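BlEst2 (Bacillus licheniformis, PDB 6WPX) is probably a lipase or esterase that hydrolyses ester bonds, here in its propeptide form, in which the C-terminal domain has autoinhibitory effects. Local coordinates at residues D65-Y78 and I258-T272. Numbering follows the deposited sequence. Where two conformers were deposited one is given.
Sequences DENDMAEQAWKNGY and IKGNLTFPVFMPLLT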
loop_
_atom_site.group_PDB
_atom_site.type_symbol
_atom_site.label_atom_id
_atom_site.label_comp_id
_atom_site.label_asym_id
_atom_site.label_seq_id
_atom_site.Cartn_x
_atom_site.Cartn_y
_atom_site.Cartn_z
ATOM N N ASP A 65 4.744 16.251 14.621
ATOM C CA ASP A 65 5.199 17.103 13.519
ATOM C C ASP A 65 4.017 17.662 12.730
ATOM O O ASP A 65 3.251 16.914 12.135
ATOM C CB ASP A 65 6.244 16.397 12.633
ATOM C CG ASP A 65 7.507 15.962 13.362
ATOM O OD1 ASP A 65 7.859 16.601 14.385
ATOM O OD2 ASP A 65 8.178 15.031 12.875
ATOM N N GLU A 66 3.830 18.992 12.813
ATOM C CA GLU A 66 2.716 19.712 12.169
ATOM C C GLU A 66 1.407 19.007 12.549
ATOM O O GLU A 66 0.516 18.843 11.715
ATOM C CB GLU A 66 2.923 19.795 10.632
ATOM C CG GLU A 66 4.137 20.644 10.275
ATOM C CD GLU A 66 4.425 20.823 8.800
ATOM O OE1 GLU A 66 3.516 20.609 7.967
ATOM O OE2 GLU A 66 5.557 21.249 8.482
ATOM N N ASN A 67 1.325 18.550 13.814
ATOM C CA ASN A 67 0.212 17.748 14.324
ATOM C C ASN A 67 -0.085 18.099 15.784
ATOM O O ASN A 67 0.838 18.300 16.563
ATOM C CB ASN A 67 0.547 16.242 14.179
ATOM C CG ASN A 67 -0.651 15.333 14.215
ATOM O OD1 ASN A 67 -1.762 15.741 14.579
ATOM N ND2 ASN A 67 -0.474 14.091 13.788
ATOM N N ASP A 68 -1.372 18.163 16.149
ATOM C CA ASP A 68 -1.849 18.497 17.506
ATOM C C ASP A 68 -2.547 17.324 18.196
ATOM O O ASP A 68 -3.313 17.548 19.126
ATOM C CB ASP A 68 -2.806 19.702 17.455
ATOM C CG ASP A 68 -4.108 19.430 16.704
ATOM O OD1 ASP A 68 -4.115 18.550 15.831
ATOM O OD2 ASP A 68 -5.118 20.067 17.030
ATOM N N MET A 69 -2.295 16.086 17.750
ATOM C CA MET A 69 -2.927 14.890 18.338
ATOM C C MET A 69 -2.782 14.777 19.873
ATOM O O MET A 69 -3.768 14.465 20.552
ATOM C CB MET A 69 -2.418 13.616 17.661
ATOM C CG MET A 69 -3.170 12.380 18.084
ATOM S SD MET A 69 -4.959 12.408 17.658
ATOM C CE MET A 69 -4.886 11.816 15.948
ATOM N N ALA A 70 -1.568 15.019 20.417
ATOM C CA ALA A 70 -1.357 14.949 21.864
ATOM C C ALA A 70 -2.255 15.968 22.605
ATOM O O ALA A 70 -2.865 15.641 23.631
ATOM C CB ALA A 70 0.110 15.197 22.195
ATOM N N GLU A 71 -2.326 17.203 22.067
ATOM C CA GLU A 71 -3.135 18.296 22.623
ATOM C C GLU A 71 -4.618 17.937 22.504
ATOM O O GLU A 71 -5.375 18.206 23.423
ATOM C CB GLU A 71 -2.821 19.610 21.889
ATOM C CG GLU A 71 -3.572 20.824 22.399
ATOM C CD GLU A 71 -3.209 22.144 21.738
ATOM O OE1 GLU A 71 -3.056 22.173 20.494
ATOM O OE2 GLU A 71 -3.136 23.163 22.461
ATOM N N GLN A 72 -5.018 17.313 21.396
ATOM C CA GLN A 72 -6.404 16.865 21.185
ATOM C C GLN A 72 -6.810 15.859 22.275
ATOM O O GLN A 72 -7.879 15.987 22.857
ATOM C CB GLN A 72 -6.558 16.224 19.790
ATOM C CG GLN A 72 -6.522 17.253 18.656
ATOM C CD GLN A 72 -7.758 18.105 18.585
ATOM O OE1 GLN A 72 -8.849 17.709 19.008
ATOM N NE2 GLN A 72 -7.607 19.309 18.067
ATOM N N ALA A 73 -5.941 14.891 22.557
ATOM C CA ALA A 73 -6.174 13.873 23.586
ATOM C C ALA A 73 -6.285 14.526 24.960
ATOM O O ALA A 73 -7.280 14.318 25.660
ATOM C CB ALA A 73 -5.051 12.835 23.565
ATOM N N TRP A 74 -5.295 15.347 25.329
ATOM C CA TRP A 74 -5.268 16.043 26.613
ATOM C C TRP A 74 -6.475 16.958 26.811
ATOM O O TRP A 74 -7.146 16.850 27.844
ATOM C CB TRP A 74 -3.956 16.819 26.790
ATOM C CG TRP A 74 -3.856 17.526 28.115
ATOM C CD1 TRP A 74 -3.408 17.000 29.283
ATOM C CD2 TRP A 74 -4.308 18.846 28.418
ATOM N NE1 TRP A 74 -3.512 17.924 30.293
ATOM C CE2 TRP A 74 -4.051 19.074 29.788
ATOM C CE3 TRP A 74 -4.880 19.883 27.653
ATOM C CZ2 TRP A 74 -4.362 20.287 30.421
ATOM C CZ3 TRP A 74 -5.211 21.070 28.285
ATOM C CH2 TRP A 74 -4.926 21.276 29.645
ATOM N N LYS A 75 -6.779 17.846 25.835
ATOM C CA LYS A 75 -7.882 18.806 26.003
ATOM C C LYS A 75 -9.261 18.131 26.097
ATOM O O LYS A 75 -10.198 18.729 26.594
ATOM C CB LYS A 75 -7.857 19.907 24.924
ATOM C CG LYS A 75 -8.433 19.530 23.576
ATOM C CD LYS A 75 -8.265 20.704 22.650
ATOM C CE LYS A 75 -8.611 20.422 21.215
ATOM N NZ LYS A 75 -8.401 21.661 20.403
ATOM N N ASN A 76 -9.359 16.891 25.646
ATOM C CA ASN A 76 -10.587 16.119 25.699
ATOM C C ASN A 76 -10.612 15.163 26.887
ATOM O O ASN A 76 -11.492 14.310 26.970
ATOM C CB ASN A 76 -10.852 15.424 24.373
ATOM C CG ASN A 76 -11.360 16.386 23.301
ATOM O OD1 ASN A 76 -12.459 16.905 23.399
ATOM N ND2 ASN A 76 -10.544 16.709 22.297
ATOM N N GLY A 77 -9.651 15.324 27.802
ATOM C CA GLY A 77 -9.581 14.587 29.062
ATOM C C GLY A 77 -8.953 13.213 28.997
ATOM O O GLY A 77 -9.157 12.401 29.906
ATOM N N TYR A 78 -8.163 12.960 27.941
ATOM C CA TYR A 78 -7.493 11.691 27.770
ATOM C C TYR A 78 -6.022 11.768 28.070
ATOM O O TYR A 78 -5.305 12.610 27.525
ATOM C CB TYR A 78 -7.679 11.121 26.348
ATOM C CG TYR A 78 -9.024 10.473 26.136
ATOM C CD1 TYR A 78 -10.140 11.236 25.822
ATOM C CD2 TYR A 78 -9.195 9.107 26.321
ATOM C CE1 TYR A 78 -11.394 10.651 25.670
ATOM C CE2 TYR A 78 -10.447 8.510 26.172
ATOM C CZ TYR A 78 -11.543 9.287 25.845
ATOM O OH TYR A 78 -12.790 8.726 25.728
ATOM N N ILE A 258 -4.126 11.311 10.283
ATOM C CA ILE A 258 -3.525 11.343 11.628
ATOM C C ILE A 258 -3.505 12.723 12.232
ATOM O O ILE A 258 -3.006 12.876 13.350
ATOM C CB ILE A 258 -2.132 10.681 11.726
ATOM C CG1 ILE A 258 -1.100 11.346 10.790
ATOM C CG2 ILE A 258 -2.287 9.195 11.503
ATOM C CD1 ILE A 258 0.380 11.095 11.224
ATOM N N LYS A 259 -3.977 13.740 11.488
ATOM C CA LYS A 259 -4.006 15.118 12.015
ATOM C C LYS A 259 -5.054 15.183 13.122
ATOM O O LYS A 259 -6.237 14.926 12.876
ATOM C CB LYS A 259 -4.302 16.149 10.902
ATOM C CG LYS A 259 -3.252 16.201 9.776
ATOM C CD LYS A 259 -1.862 16.654 10.262
ATOM C CE LYS A 259 -0.884 16.845 9.114
ATOM N NZ LYS A 259 0.512 17.060 9.605
ATOM N N GLY A 260 -4.590 15.454 14.338
ATOM C CA GLY A 260 -5.425 15.548 15.530
ATOM C C GLY A 260 -6.727 16.295 15.356
ATOM O O GLY A 260 -7.804 15.734 15.616
ATOM N N ASN A 261 -6.648 17.560 14.896
ATOM C CA ASN A 261 -7.837 18.406 14.692
ATOM C C ASN A 261 -8.855 17.800 13.712
ATOM O O ASN A 261 -10.038 18.088 13.814
ATOM C CB ASN A 261 -7.454 19.823 14.272
ATOM C CG ASN A 261 -6.858 19.901 12.889
ATOM O OD1 ASN A 261 -5.843 19.278 12.586
ATOM N ND2 ASN A 261 -7.473 20.680 12.027
ATOM N N LEU A 262 -8.402 16.956 12.795
ATOM C CA LEU A 262 -9.283 16.346 11.825
ATOM C C LEU A 262 -9.915 15.048 12.332
ATOM O O LEU A 262 -11.119 14.878 12.193
ATOM C CB LEU A 262 -8.540 16.083 10.486
ATOM C CG LEU A 262 -7.987 17.322 9.705
ATOM C CD1 LEU A 262 -7.319 16.878 8.393
ATOM C CD2 LEU A 262 -9.104 18.339 9.378
ATOM N N THR A 263 -9.125 14.130 12.888
ATOM C CA THR A 263 -9.664 12.801 13.218
ATOM C C THR A 263 -9.848 12.496 14.696
ATOM O O THR A 263 -10.680 11.633 14.988
ATOM C CB THR A 263 -8.859 11.697 12.554
ATOM O OG1 THR A 263 -7.496 11.819 12.953
ATOM C CG2 THR A 263 -9.002 11.723 11.022
ATOM N N PHE A 264 -9.135 13.176 15.624
ATOM C CA PHE A 264 -9.416 12.896 17.030
ATOM C C PHE A 264 -10.922 13.079 17.344
ATOM O O PHE A 264 -11.485 12.168 17.958
ATOM C CB PHE A 264 -8.571 13.728 18.017
ATOM C CG PHE A 264 -8.765 13.265 19.438
ATOM C CD1 PHE A 264 -9.817 13.758 20.211
ATOM C CD2 PHE A 264 -7.917 12.305 19.998
ATOM C CE1 PHE A 264 -10.055 13.264 21.497
ATOM C CE2 PHE A 264 -8.150 11.816 21.289
ATOM C CZ PHE A 264 -9.217 12.313 22.036
ATOM N N PRO A 265 -11.604 14.187 16.958
ATOM C CA PRO A 265 -13.043 14.295 17.280
ATOM C C PRO A 265 -13.876 13.173 16.640
ATOM O O PRO A 265 -14.907 12.776 17.205
ATOM C CB PRO A 265 -13.431 15.666 16.697
ATOM C CG PRO A 265 -12.189 16.394 16.499
ATOM C CD PRO A 265 -11.150 15.385 16.201
ATOM N N VAL A 266 -13.395 12.626 15.481
ATOM C CA VAL A 266 -14.072 11.566 14.739
ATOM C C VAL A 266 -13.950 10.228 15.473
ATOM O O VAL A 266 -14.953 9.558 15.651
ATOM C CB VAL A 266 -13.624 11.466 13.249
ATOM C CG1 VAL A 266 -14.378 10.323 12.535
ATOM C CG2 VAL A 266 -13.837 12.802 12.522
ATOM N N PHE A 267 -12.750 9.843 15.914
ATOM C CA PHE A 267 -12.652 8.575 16.638
ATOM C C PHE A 267 -12.919 8.732 18.133
ATOM O O PHE A 267 -13.015 7.725 18.806
ATOM C CB PHE A 267 -11.331 7.828 16.346
ATOM C CG PHE A 267 -10.039 8.503 16.744
ATOM C CD1 PHE A 267 -9.662 8.587 18.085
ATOM C CD2 PHE A 267 -9.146 8.968 15.772
ATOM C CE1 PHE A 267 -8.458 9.193 18.450
ATOM C CE2 PHE A 267 -7.940 9.570 16.143
ATOM C CZ PHE A 267 -7.601 9.670 17.475
ATOM N N MET A 268 -13.070 9.958 18.661
ATOM C CA MET A 268 -13.361 10.167 20.098
ATOM C C MET A 268 -14.580 9.335 20.582
ATOM O O MET A 268 -14.423 8.635 21.587
ATOM C CB MET A 268 -13.471 11.622 20.493
ATOM C CG MET A 268 -13.634 11.813 22.021
ATOM S SD MET A 268 -13.762 13.525 22.521
ATOM C CE MET A 268 -15.345 13.991 21.767
ATOM N N PRO A 269 -15.733 9.289 19.874
ATOM C CA PRO A 269 -16.821 8.387 20.325
ATOM C C PRO A 269 -16.394 6.911 20.274
ATOM O O PRO A 269 -16.860 6.122 21.081
ATOM C CB PRO A 269 -17.961 8.638 19.318
ATOM C CG PRO A 269 -17.358 9.332 18.210
ATOM C CD PRO A 269 -16.142 10.054 18.675
ATOM N N LEU A 270 -15.502 6.555 19.352
ATOM C CA LEU A 270 -15.004 5.175 19.182
ATOM C C LEU A 270 -14.090 4.763 20.329
ATOM O O LEU A 270 -13.828 3.579 20.508
ATOM C CB LEU A 270 -14.280 4.977 17.818
ATOM C CG LEU A 270 -15.034 5.415 16.563
ATOM C CD1 LEU A 270 -14.325 4.931 15.319
ATOM C CD2 LEU A 270 -16.483 4.937 16.548
ATOM N N LEU A 271 -13.635 5.735 21.134
ATOM C CA LEU A 271 -12.807 5.423 22.289
ATOM C C LEU A 271 -13.650 4.774 23.386
ATOM O O LEU A 271 -13.089 4.067 24.203
ATOM C CB LEU A 271 -12.120 6.699 22.855
ATOM C CG LEU A 271 -11.171 7.454 21.917
ATOM C CD1 LEU A 271 -10.818 8.831 22.505
ATOM C CD2 LEU A 271 -9.915 6.654 21.626
ATOM N N THR A 272 -14.977 5.017 23.413
ATOM C CA THR A 272 -15.833 4.535 24.515
ATOM C C THR A 272 -17.050 3.705 24.112
ATOM O O THR A 272 -17.504 2.894 24.915
ATOM C CB THR A 272 -16.307 5.733 25.363
ATOM O OG1 THR A 272 -17.111 6.622 24.544
ATOM C CG2 THR A 272 -15.145 6.492 26.000
HETATM O O HOH W 1 1.148 14.586 10.593
HETATM O O HOH W 2 2.285 17.993 7.689
HETATM O O HOH W 3 -3.247 18.906 13.311
#
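Asn67 OD1 takes two backbone N-H groups. Gly260 N, at the start of helix 260-267, gives a nearly straight bond of 2.9 Å to Asn67 OD1 (175°). Met69 N meets the same oxygen from above its carbonyl plane, which closes an Asx turn. The amide ND2 of Asn67 donates to Ile258 O at 2.8 Å and also to Ala62 O. With CG anti to the backbone N (chi1 -160°), the Asn67 amide reaches across to residues 258-260. A leucine here would probably leave Gly260 N, Met69 N and Ile258 O without these partners, and the Asx turn without its closing bond. Next to it, Asp68 OD1 accepts from Asn261 N through its syn lone pair, while Gln72 NE2 donates to Asp68 OD2 at 2.8 Å. Lys259 NZ donates to Glu66 O, 2.8 Å away.

The axes of helices 69-75 and 260-267 come within 8.9 Å of each other, their directions 37° apart. Gly260 lies so close that a CB would clash with Met69 N. Met69 is a knob among Gly260, Thr263, Phe264 and Phe267; its SD lies at the edge of both phenyl rings. The Phe264 ring lies under Gln72 O and Ala73 N. Farther on, Leu271 CD1 sits 3.7 Å from the Tyr78 ring centroid, a CH-pi contact over the face. Phe264, Tyr78 and Leu271 also touch Ile50 of strand 50-53. This is helix pairing on one side of the central sheet of an alpha/beta-hydrolase fold.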